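MgGH51 (Meripilus giganteus, PDB 6ZPV) hydrolyses terminal non-reducing alpha-L-arabinofuranosyl residues of arabinosides, as a fungal alpha-L-arabinofuranosidase of glycoside hydrolase family GH51. Local coordinates at residues A[2-7]-A[566-571]; A[224-229]-A[424-429]; A[282-287]-A[343-348]; A[524-529]-A[537-542]. One frame throughout, in Å; residues are numbered along the deposited sequence. Where two conformers were deposited one is given.

Contacts 2 and 3 lie in the core of the parallel barrel, and contacts 1 and 4 in the C-terminal beta domain nearer the surface. Contacts 2 and 3 touch: strands 224-227 and 284-289 are neighbours, and Arg226 of contact 2 forms a salt bridge with Glu347 of contact 3. Contact 2 joins strands across the barrel interior through aromatic rings and a buried ion pair. Contact 3 joins adjacent strands by backbone bonds, with a more exposed salt bridge at the N-terminal ends of the strands. Contacts 1 and 4 also touch, where segment 2-7 runs beside 524-529. Their polar links are backbone and side-chain hydrogen bonds and bridging waters, without salt bridges across the segments.

Contact 1. Residues A[2-7]-A[566-571]; sequences TVTVNK and LTQFNS
Gln568 reaches across to segment 2-7 and accepts the backbone N-H of Lys7. Lys7 N lies 3.0 Å from Gln568 OE1, and the bond is nearly straight at 164°. The N-H arrives from above the amide plane of Gln568. CG of Gln568 is anti to its own carbonyl carbon (chi1 -69°). The chain beyond is extended, and the amide ends beside the backbone of Val5 to Lys7. OE1 also accepts from a water that donates to Asn6 OD1 as well; Asn6 OD1 has a further partner in Asn8 N. A second water bridges Val5 O and Gln568 N. An alanine at Gln568 would probably leave Lys7 N without this acceptor and the first water without one of its two mates.

Lys7 crosses Gln568 at about a right angle. Its CB is 3.9 Å from Gln568 CB, and its CD is 3.4 Å from Gln568 O. Lys7 CA makes a CH-pi contact over one face of the Phe569 ring, 4.0 Å from the centroid. Val5 CG1 meets the edge of that ring, 3.8 Å from Phe569 CE1. The other methyl, Val5 CG2, lies 3.8 Å from Leu566 CD1.

Leu566 to Phe569 form a type I turn in the C-terminal beta domain. It follows strand 560-565, with which the N-terminal strand 2-4 pairs in parallel. Leu566 packs on Phe610 of strand 609-614, and Val5 on Ile539 of strand 535-541.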
# COMPACT_ATOMS: atom_id res chain seq x y z
N THR A 2 -32.16 2.32 -24.37
CA THR A 2 -32.45 3.69 -23.87
C THR A 2 -32.22 3.79 -22.37
O THR A 2 -32.73 2.94 -21.64
CB THR A 2 -33.88 4.06 -24.20
OG1 THR A 2 -34.03 4.10 -25.61
CG2 THR A 2 -34.25 5.40 -23.59
N VAL A 3 -31.44 4.74 -21.96
CA VAL A 3 -31.19 5.01 -20.53
C VAL A 3 -31.79 6.34 -20.18
O VAL A 3 -31.28 7.40 -20.61
CB VAL A 3 -29.69 4.98 -20.21
CG1 VAL A 3 -29.48 5.24 -18.75
CG2 VAL A 3 -29.07 3.66 -20.59
N THR A 4 -32.89 6.32 -19.43
CA THR A 4 -33.56 7.53 -18.98
C THR A 4 -32.98 7.92 -17.64
O THR A 4 -32.98 7.08 -16.71
CB THR A 4 -35.06 7.30 -18.93
OG1 THR A 4 -35.53 7.02 -20.26
CG2 THR A 4 -35.80 8.52 -18.41
N VAL A 5 -32.59 9.18 -17.47
CA VAL A 5 -31.93 9.69 -16.26
C VAL A 5 -32.94 10.48 -15.46
O VAL A 5 -33.53 11.44 -16.00
CB VAL A 5 -30.71 10.53 -16.61
CG1 VAL A 5 -30.02 10.93 -15.34
CG2 VAL A 5 -29.79 9.73 -17.55
N ASN A 6 -33.17 10.13 -14.21
CA ASN A 6 -34.06 10.91 -13.34
C ASN A 6 -33.36 12.19 -12.93
O ASN A 6 -32.18 12.17 -12.49
CB ASN A 6 -34.41 10.05 -12.12
CG ASN A 6 -35.63 10.49 -11.35
OD1 ASN A 6 -35.82 11.67 -11.07
ND2 ASN A 6 -36.39 9.47 -10.97
N LYS A 7 -34.07 13.31 -13.01
CA LYS A 7 -33.54 14.60 -12.56
C LYS A 7 -33.43 14.69 -11.05
O LYS A 7 -32.76 15.59 -10.56
CB LYS A 7 -34.35 15.78 -13.07
CG LYS A 7 -35.75 15.87 -12.48
CD LYS A 7 -36.53 17.15 -12.85
CE LYS A 7 -37.99 17.08 -12.47
NZ LYS A 7 -38.15 16.98 -11.00
N LEU A 566 -32.03 12.70 -21.14
CA LEU A 566 -31.89 13.68 -20.04
C LEU A 566 -32.94 14.77 -20.21
O LEU A 566 -32.76 15.92 -19.67
CB LEU A 566 -30.48 14.25 -20.01
CG LEU A 566 -29.40 13.32 -19.41
CD1 LEU A 566 -29.04 12.21 -20.33
CD2 LEU A 566 -28.22 14.09 -19.00
N THR A 567 -34.07 14.46 -20.85
CA THR A 567 -35.10 15.49 -21.10
C THR A 567 -35.80 15.95 -19.81
O THR A 567 -36.47 16.98 -19.86
CB THR A 567 -36.11 14.93 -22.08
OG1 THR A 567 -36.69 13.75 -21.59
CG2 THR A 567 -35.48 14.72 -23.44
N GLN A 568 -35.68 15.24 -18.69
CA GLN A 568 -36.29 15.72 -17.43
C GLN A 568 -35.59 16.99 -16.93
O GLN A 568 -36.18 17.75 -16.13
CB GLN A 568 -36.23 14.65 -16.33
CG GLN A 568 -37.15 13.48 -16.63
CD GLN A 568 -37.04 12.42 -15.57
OE1 GLN A 568 -36.69 12.73 -14.40
NE2 GLN A 568 -37.36 11.19 -15.97
N PHE A 569 -34.32 17.15 -17.25
CA PHE A 569 -33.53 18.29 -16.74
C PHE A 569 -33.99 19.59 -17.39
O PHE A 569 -34.56 19.64 -18.50
CB PHE A 569 -32.04 18.05 -16.97
CG PHE A 569 -31.45 16.89 -16.18
CD1 PHE A 569 -31.55 15.56 -16.60
CD2 PHE A 569 -30.94 17.10 -14.94
CE1 PHE A 569 -31.12 14.50 -15.84
CE2 PHE A 569 -30.44 16.02 -14.18
CZ PHE A 569 -30.51 14.72 -14.66
N ASN A 570 -33.74 20.68 -16.70
CA ASN A 570 -33.92 22.05 -17.25
C ASN A 570 -32.93 22.32 -18.38
O ASN A 570 -33.35 22.86 -19.46
CB ASN A 570 -33.75 23.09 -16.16
CG ASN A 570 -34.82 22.94 -15.12
OD1 ASN A 570 -35.99 22.98 -15.47
ND2 ASN A 570 -34.45 22.71 -13.88
N SER A 571 -31.68 22.05 -18.13
CA SER A 571 -30.60 22.30 -19.11
C SER A 571 -29.59 21.18 -19.09
O SER A 571 -29.28 20.63 -17.97
CB SER A 571 -29.96 23.58 -18.91
OG SER A 571 -29.38 23.65 -17.64
O HOH W 1 -34.49 12.62 -18.26
O HOH W 2 -38.36 12.31 -12.23

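Contact 2. Residues A[224-229]-A[424-429]; sequences FFRFPG and TYFEGE
Strand 224-227, which carries Phe224 and Arg226, and strand 424-428, which carries Phe426, pass 10.1 Å apart at their axes with directions 71° apart. They are not neighbours in the sheet and meet through side chains; the nearest CA atoms, Arg226 and Gly428, are 7.6 Å apart.

Phe224 and Phe426 reach toward each other tip to tip. The edge of Phe426 is turned to the face of Phe224 in an offset edge-to-face pair. The centroids are 5.5 Å apart and the planes 83° apart. The closest atoms are Phe224 CZ and Phe426 CE1, at 3.7 Å.

Arg226 has CG anti to its backbone N (chi1 -177°) and stays extended to NE. It crosses the Phe426 ring obliquely, with Arg226 CD 3.6 Å from Phe426 CE2. Arg226 NH1 donates to Glu429 OE2 at 2.8 Å in a nearly straight hydrogen bond, part of a salt bridge. Glu429 OE2 uses its anti lone pair and lies close to the guanidinium plane.

Arg226 NE forms a second salt bridge, with Glu347. Glu429 OE1 is bonded to Tyr402 OH and a bound glycerol, probably from the crystallisation liquor. Both oxygens are engaged, which would help hold the carboxylate's orientation. Glu429 stands toward the C-terminal end of the seventh barrel strand, which is consistent with the place of the nucleophile in GH51 enzymes. Arg226 probably helps to position it.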
# COMPACT_ATOMS: atom_id res chain seq x y z
N PHE A 224 -9.73 7.28 1.08
CA PHE A 224 -9.35 6.59 2.32
C PHE A 224 -8.23 5.63 2.01
O PHE A 224 -7.93 5.27 0.87
CB PHE A 224 -10.52 5.82 2.94
CG PHE A 224 -10.99 4.63 2.16
CD1 PHE A 224 -10.32 3.40 2.21
CD2 PHE A 224 -12.08 4.73 1.30
CE1 PHE A 224 -10.68 2.33 1.44
CE2 PHE A 224 -12.47 3.64 0.54
CZ PHE A 224 -11.78 2.45 0.60
N PHE A 225 -7.59 5.19 3.09
CA PHE A 225 -6.47 4.24 3.05
C PHE A 225 -6.67 3.24 4.19
O PHE A 225 -6.57 3.60 5.38
CB PHE A 225 -5.15 5.02 3.20
CG PHE A 225 -3.88 4.27 2.90
CD1 PHE A 225 -3.27 3.45 3.84
CD2 PHE A 225 -3.23 4.41 1.70
CE1 PHE A 225 -2.02 2.89 3.61
CE2 PHE A 225 -1.98 3.88 1.46
CZ PHE A 225 -1.36 3.11 2.44
N ARG A 226 -6.99 2.00 3.85
CA ARG A 226 -7.18 0.89 4.82
C ARG A 226 -5.81 0.29 5.12
O ARG A 226 -5.04 -0.03 4.17
CB ARG A 226 -8.13 -0.17 4.24
CG ARG A 226 -8.43 -1.29 5.18
CD ARG A 226 -8.95 -2.53 4.47
NE ARG A 226 -9.21 -3.65 5.37
CZ ARG A 226 -9.05 -4.94 5.05
NH1 ARG A 226 -8.78 -5.28 3.78
NH2 ARG A 226 -9.15 -5.86 5.99
N PHE A 227 -5.44 0.12 6.38
CA PHE A 227 -4.08 -0.32 6.74
C PHE A 227 -4.09 -0.74 8.19
O PHE A 227 -5.00 -0.32 8.94
CB PHE A 227 -3.08 0.82 6.52
CG PHE A 227 -3.02 1.83 7.64
CD1 PHE A 227 -4.08 2.65 7.89
CD2 PHE A 227 -1.93 1.83 8.50
CE1 PHE A 227 -4.07 3.49 8.99
CE2 PHE A 227 -1.92 2.67 9.59
CZ PHE A 227 -3.00 3.49 9.86
N PRO A 228 -3.08 -1.48 8.71
CA PRO A 228 -1.93 -2.04 7.99
C PRO A 228 -2.16 -3.43 7.44
O PRO A 228 -1.21 -4.07 6.93
CB PRO A 228 -0.85 -2.04 9.06
CG PRO A 228 -1.62 -2.38 10.31
CD PRO A 228 -2.90 -1.59 10.16
N GLY A 229 -3.39 -3.92 7.47
CA GLY A 229 -3.75 -5.16 6.81
C GLY A 229 -5.17 -5.52 7.12
O GLY A 229 -5.83 -4.84 7.92
N THR A 424 -23.86 -0.16 7.21
CA THR A 424 -23.12 0.17 6.01
C THR A 424 -22.05 -0.89 5.75
O THR A 424 -21.60 -1.59 6.64
CB THR A 424 -22.56 1.59 6.08
OG1 THR A 424 -21.64 1.67 7.17
CG2 THR A 424 -23.60 2.65 6.17
N TYR A 425 -21.63 -0.96 4.49
CA TYR A 425 -20.77 -2.02 3.98
C TYR A 425 -19.53 -1.44 3.34
O TYR A 425 -19.63 -0.47 2.54
CB TYR A 425 -21.55 -2.94 3.06
CG TYR A 425 -22.67 -3.66 3.77
CD1 TYR A 425 -22.44 -4.84 4.46
CD2 TYR A 425 -23.94 -3.12 3.90
CE1 TYR A 425 -23.43 -5.47 5.19
CE2 TYR A 425 -24.96 -3.72 4.65
CZ TYR A 425 -24.69 -4.92 5.30
OH TYR A 425 -25.64 -5.57 6.02
N PHE A 426 -18.41 -2.03 3.66
CA PHE A 426 -17.09 -1.65 3.11
C PHE A 426 -16.63 -2.83 2.26
O PHE A 426 -16.47 -3.95 2.77
CB PHE A 426 -16.14 -1.51 4.30
CG PHE A 426 -14.68 -1.27 4.01
CD1 PHE A 426 -14.27 -0.67 2.86
CD2 PHE A 426 -13.71 -1.63 4.95
CE1 PHE A 426 -12.92 -0.39 2.63
CE2 PHE A 426 -12.36 -1.34 4.75
CZ PHE A 426 -11.98 -0.71 3.58
N GLU A 427 -16.46 -2.64 0.94
CA GLU A 427 -15.90 -3.68 0.08
C GLU A 427 -14.37 -3.53 0.17
O GLU A 427 -13.74 -2.92 -0.72
CB GLU A 427 -16.43 -3.55 -1.34
CG GLU A 427 -16.24 -4.83 -2.13
CD GLU A 427 -17.32 -5.88 -1.97
OE1 GLU A 427 -18.34 -5.63 -1.31
OE2 GLU A 427 -17.13 -7.01 -2.55
N GLY A 428 -13.80 -4.02 1.28
CA GLY A 428 -12.42 -3.66 1.62
C GLY A 428 -11.35 -4.34 0.82
O GLY A 428 -10.19 -3.92 0.84
N GLU A 429 -11.71 -5.45 0.13
CA GLU A 429 -10.81 -6.08 -0.83
C GLU A 429 -11.71 -6.64 -1.94
O GLU A 429 -12.60 -7.46 -1.66
CB GLU A 429 -10.04 -7.28 -0.22
CG GLU A 429 -9.14 -6.89 0.94
CD GLU A 429 -8.43 -8.02 1.65
OE1 GLU A 429 -8.19 -9.10 1.00
OE2 GLU A 429 -8.15 -7.88 2.86

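Contact 3. Residues A[282-287]-A[343-348]; sequences GMEPIM and LRFVEV. With SO4 (sulfate ion), chain R.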
# COMPACT_ATOMS: atom_id res chain seq x y z
N GLY A 282 -4.73 14.11 1.58
CA GLY A 282 -6.17 14.27 1.89
C GLY A 282 -6.94 12.99 2.07
O GLY A 282 -8.15 13.07 2.13
N MET A 283 -6.27 11.85 2.19
CA MET A 283 -6.97 10.61 2.52
C MET A 283 -7.27 10.54 4.02
O MET A 283 -6.53 11.12 4.80
CB MET A 283 -6.12 9.38 2.17
CG MET A 283 -5.93 9.17 0.68
SD MET A 283 -5.10 7.63 0.26
CE MET A 283 -3.62 8.26 -0.53
N GLU A 284 -8.31 9.81 4.38
CA GLU A 284 -8.54 9.48 5.78
C GLU A 284 -8.30 7.99 6.00
O GLU A 284 -8.47 7.15 5.09
CB GLU A 284 -9.93 9.85 6.25
CG GLU A 284 -11.07 9.05 5.66
CD GLU A 284 -12.41 9.55 6.18
OE1 GLU A 284 -13.15 10.20 5.40
OE2 GLU A 284 -12.68 9.33 7.38
N PRO A 285 -7.87 7.59 7.21
CA PRO A 285 -7.61 6.18 7.47
C PRO A 285 -8.87 5.38 7.70
O PRO A 285 -9.82 5.81 8.32
CB PRO A 285 -6.77 6.21 8.77
CG PRO A 285 -7.20 7.50 9.43
CD PRO A 285 -7.44 8.48 8.32
N ILE A 286 -8.76 4.09 7.29
CA ILE A 286 -9.58 3.01 7.88
C ILE A 286 -8.55 2.12 8.57
O ILE A 286 -7.86 1.35 7.91
CB ILE A 286 -10.46 2.31 6.86
CG1 ILE A 286 -11.44 3.27 6.21
CG2 ILE A 286 -11.16 1.13 7.55
CD1 ILE A 286 -12.35 2.69 5.15
N MET A 287 -8.37 2.32 9.88
CA MET A 287 -7.25 1.72 10.59
C MET A 287 -7.68 0.43 11.28
O MET A 287 -8.65 0.42 12.05
CB MET A 287 -6.70 2.69 11.62
CG MET A 287 -5.48 2.15 12.34
SD MET A 287 -4.69 3.29 13.49
CE MET A 287 -5.92 3.30 14.78
N LEU A 343 -9.54 10.39 12.26
CA LEU A 343 -9.80 8.93 12.35
C LEU A 343 -11.29 8.73 12.65
O LEU A 343 -11.74 9.02 13.75
CB LEU A 343 -8.96 8.26 13.44
CG LEU A 343 -9.19 6.79 13.62
CD1 LEU A 343 -8.76 5.96 12.44
CD2 LEU A 343 -8.50 6.29 14.90
N ARG A 344 -12.04 8.23 11.68
CA ARG A 344 -13.47 8.00 11.80
C ARG A 344 -13.83 6.53 11.85
O ARG A 344 -14.97 6.21 12.22
CB ARG A 344 -14.25 8.68 10.66
CG ARG A 344 -14.04 10.19 10.60
CD ARG A 344 -15.09 10.87 9.78
NE ARG A 344 -15.07 10.50 8.40
CZ ARG A 344 -16.06 10.63 7.50
NH1 ARG A 344 -15.87 10.31 6.24
NH2 ARG A 344 -17.25 11.05 7.86
N PHE A 345 -12.94 5.65 11.39
CA PHE A 345 -13.25 4.23 11.13
C PHE A 345 -12.09 3.36 11.66
O PHE A 345 -10.95 3.59 11.29
CB PHE A 345 -13.36 3.99 9.62
CG PHE A 345 -14.40 4.81 8.90
CD1 PHE A 345 -15.74 4.57 9.09
CD2 PHE A 345 -14.01 5.87 8.13
CE1 PHE A 345 -16.68 5.35 8.43
CE2 PHE A 345 -14.97 6.69 7.53
CZ PHE A 345 -16.30 6.41 7.66
N VAL A 346 -12.45 2.34 12.43
CA VAL A 346 -11.51 1.35 12.93
C VAL A 346 -12.05 -0.03 12.62
O VAL A 346 -13.25 -0.31 12.90
CB VAL A 346 -11.18 1.51 14.44
CG1 VAL A 346 -10.49 0.28 14.99
CG2 VAL A 346 -10.40 2.79 14.66
N GLU A 347 -11.19 -0.88 12.04
CA GLU A 347 -11.58 -2.25 11.70
C GLU A 347 -11.04 -3.21 12.76
O GLU A 347 -9.87 -3.13 13.15
CB GLU A 347 -11.07 -2.59 10.28
CG GLU A 347 -11.53 -3.94 9.78
CD GLU A 347 -11.46 -4.11 8.28
OE1 GLU A 347 -11.02 -3.17 7.59
OE2 GLU A 347 -11.86 -5.25 7.80
N VAL A 348 -11.91 -4.11 13.24
CA VAL A 348 -11.56 -4.97 14.39
C VAL A 348 -11.08 -6.31 13.82
O VAL A 348 -11.90 -7.20 13.49
CB VAL A 348 -12.75 -5.07 15.34
CG1 VAL A 348 -12.43 -6.00 16.52
CG2 VAL A 348 -13.16 -3.69 15.81
S SO4 R . -19.17 11.06 4.29
O1 SO4 R . -17.89 10.40 3.98
O2 SO4 R . -19.13 12.00 5.36
O3 SO4 R . -20.14 9.96 4.67
O4 SO4 R . -19.65 11.60 3.02
O HOH W 3 -10.93 8.18 9.12
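Arg344 crosses Glu284 obliquely and keeps close to its carboxylate. Arg344 CB starts 3.7 Å from Glu284 OE2 and also sits over a face of the Phe345 ring. Arg344 CG follows at 3.6 Å from the same oxygen, and CD stays about as near. The chain bends at chi3 (-64°), which turns NE to the carboxylate. Arg344 NE donates to the syn lone pair of Glu284 OE2, 2.8 Å away, in an almost straight bond. Arg344 NH1 donates to Glu284 OE1, also at 2.8 Å. The grip is side-on, with the two planes nearly coplanar. NH1 and NH2 further bond a sulfate, probably from the crystallisation liquor.

A water joins Glu284 OE2, Pro285 O and Arg344 N. An alanine at Glu284 would probably leave the Arg344 guanidinium without its paired charge and less firmly held, and this water with one acceptor fewer.

Beyond the salt bridge the strands pair in parallel. Met287 N donates to Phe345 O at 3.2 Å, and Glu347 N to Met287 O at 2.9 Å. Leu343 CD1 packs 3.7 Å from Pro285 CG. Met287 and Leu343 both touch helix 306-320, while Ile286 and Phe345 point to the other face of the sheet, where Ile286 meets Phe224 and Phe426 inside the barrel. Parallel neighbours linked through intervening helices are characteristic of the (beta/alpha)8 barrel of GH51 enzymes.

Contact 4. Residues A[524-529]-A[537-542]; sequences LPSTLP and WSITRA. With ACT (acetate ion), chain S.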
# COMPACT_ATOMS: atom_id res chain seq x y z
N LEU A 524 -27.94 9.88 -9.21
CA LEU A 524 -29.11 10.11 -10.10
C LEU A 524 -29.62 8.75 -10.59
O LEU A 524 -28.96 8.08 -11.39
CB LEU A 524 -28.72 10.99 -11.29
CG LEU A 524 -28.33 12.39 -10.98
CD1 LEU A 524 -27.94 13.11 -12.23
CD2 LEU A 524 -29.49 13.19 -10.32
N PRO A 525 -30.81 8.31 -10.12
CA PRO A 525 -31.32 7.04 -10.62
C PRO A 525 -31.50 7.07 -12.15
O PRO A 525 -31.77 8.15 -12.74
CB PRO A 525 -32.69 6.85 -9.92
CG PRO A 525 -32.67 7.83 -8.79
CD PRO A 525 -31.70 8.95 -9.14
N SER A 526 -31.39 5.91 -12.74
CA SER A 526 -31.54 5.75 -14.19
C SER A 526 -32.18 4.40 -14.44
O SER A 526 -32.24 3.52 -13.56
CB SER A 526 -30.22 5.91 -14.91
OG SER A 526 -29.28 4.91 -14.52
N THR A 527 -32.61 4.18 -15.69
CA THR A 527 -32.96 2.84 -16.14
C THR A 527 -31.99 1.82 -15.58
O THR A 527 -30.78 2.02 -15.71
CB THR A 527 -32.94 2.80 -17.66
OG1 THR A 527 -33.73 3.87 -18.20
CG2 THR A 527 -33.37 1.47 -18.24
N LEU A 528 -32.48 0.72 -15.02
CA LEU A 528 -31.58 -0.28 -14.47
C LEU A 528 -30.92 -1.10 -15.57
O LEU A 528 -31.60 -1.55 -16.51
CB LEU A 528 -32.31 -1.21 -13.51
CG LEU A 528 -32.77 -0.62 -12.20
CD1 LEU A 528 -33.72 -1.56 -11.45
CD2 LEU A 528 -31.63 -0.23 -11.30
N PRO A 529 -29.61 -1.39 -15.45
CA PRO A 529 -29.02 -2.42 -16.28
C PRO A 529 -29.71 -3.77 -16.13
O PRO A 529 -30.38 -4.02 -15.11
CB PRO A 529 -27.56 -2.53 -15.75
CG PRO A 529 -27.31 -1.14 -15.15
CD PRO A 529 -28.64 -0.79 -14.52
N TRP A 537 -24.08 0.75 -15.98
CA TRP A 537 -23.78 2.18 -15.89
C TRP A 537 -24.21 2.69 -14.52
O TRP A 537 -25.02 2.06 -13.83
CB TRP A 537 -24.51 2.96 -17.02
CG TRP A 537 -25.97 2.70 -17.06
CD1 TRP A 537 -26.95 3.34 -16.33
CD2 TRP A 537 -26.65 1.69 -17.84
NE1 TRP A 537 -28.17 2.76 -16.58
CE2 TRP A 537 -28.00 1.76 -17.52
CE3 TRP A 537 -26.21 0.73 -18.74
CZ2 TRP A 537 -28.95 0.88 -18.08
CZ3 TRP A 537 -27.14 -0.09 -19.31
CH2 TRP A 537 -28.49 -0.02 -18.99
N SER A 538 -23.70 3.87 -14.17
CA SER A 538 -24.07 4.59 -12.93
C SER A 538 -23.84 6.08 -13.18
O SER A 538 -22.80 6.45 -13.77
CB SER A 538 -23.25 4.08 -11.75
OG SER A 538 -23.55 4.82 -10.57
N ILE A 539 -24.77 6.91 -12.72
CA ILE A 539 -24.77 8.36 -13.00
C ILE A 539 -24.78 9.07 -11.66
O ILE A 539 -25.66 8.85 -10.81
CB ILE A 539 -25.93 8.78 -13.89
CG1 ILE A 539 -25.93 7.94 -15.18
CG2 ILE A 539 -25.84 10.24 -14.16
CD1 ILE A 539 -27.07 8.14 -16.11
N THR A 540 -23.84 9.99 -11.50
CA THR A 540 -23.76 10.87 -10.33
C THR A 540 -23.59 12.31 -10.75
O THR A 540 -23.29 12.57 -11.93
CB THR A 540 -22.63 10.45 -9.34
OG1 THR A 540 -21.37 10.59 -10.02
CG2 THR A 540 -22.84 9.04 -8.83
N ARG A 541 -23.79 13.22 -9.82
CA ARG A 541 -23.77 14.67 -10.09
C ARG A 541 -23.08 15.41 -8.94
O ARG A 541 -23.39 15.10 -7.79
CB ARG A 541 -25.21 15.14 -10.36
CG ARG A 541 -25.36 16.62 -10.71
CD ARG A 541 -26.80 16.95 -11.14
NE ARG A 541 -27.02 18.34 -11.48
CZ ARG A 541 -27.25 19.32 -10.59
NH1 ARG A 541 -27.31 19.07 -9.28
NH2 ARG A 541 -27.37 20.59 -11.01
N ALA A 542 -22.26 16.38 -9.27
CA ALA A 542 -21.69 17.30 -8.29
C ALA A 542 -22.70 18.41 -8.01
O ALA A 542 -23.05 19.21 -8.90
CB ALA A 542 -20.41 17.84 -8.84
C ACT S . -36.88 2.27 -17.84
O ACT S . -37.02 1.38 -16.82
OXT ACT S . -36.45 3.49 -17.74
CH3 ACT S . -37.14 1.79 -19.31
O HOH W 4 -27.66 5.93 -12.44
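Trp537 turns its indole toward segment 524-529, which meets it at the edge and over one face. Its CG stands between the backbone N and the carbonyl carbon (chi1 54°), a placement from which the indole reaches Pro529 and Thr527. At the edge, Trp537 NE1 donates to Thr527 O at 2.8 Å. The nitrogen lies nearly in line with the carbonyl, but its N-H points off that line, and Thr527 O is tilted 15° from the ring plane. Ser526 OG lies in that plane and takes a second, weak bond from Trp537 NE1 at 3.2 Å. Over the face, Pro529 CG sits above the six-membered ring, 3.8 Å from its centroid and 11° off the normal, in a CH-pi contact.

The two segments run antiparallel. Leu524 N donates to Ile539 O at 3.0 Å. This one backbone bond prolongs the pairing of strands 522-523 and 535-541 in the antiparallel sheet of the C-terminal domain, a beta sandwich as in other GH51 enzymes. The loop beyond is joined through side chains and water. One water donates to Leu524 O, accepts from Ile539 N and contacts Ser526 OG.

Leu524 crosses Ile539 at about a right angle, with Leu524 CD1 4.0 Å from Ile539 CG2. The same CD1 lies 3.9 Å from Arg541 CB. The guanidinium of Arg541 leads away to Thr626 O and Gln522 OE1. Ser526 CB lies 4.0 Å from Ile539 CD1. Thr527 OG1 bonds Thr4 N, and it donates to an acetate ion, probably from the crystallisation liquor, at 2.8 Å from acetate OXT.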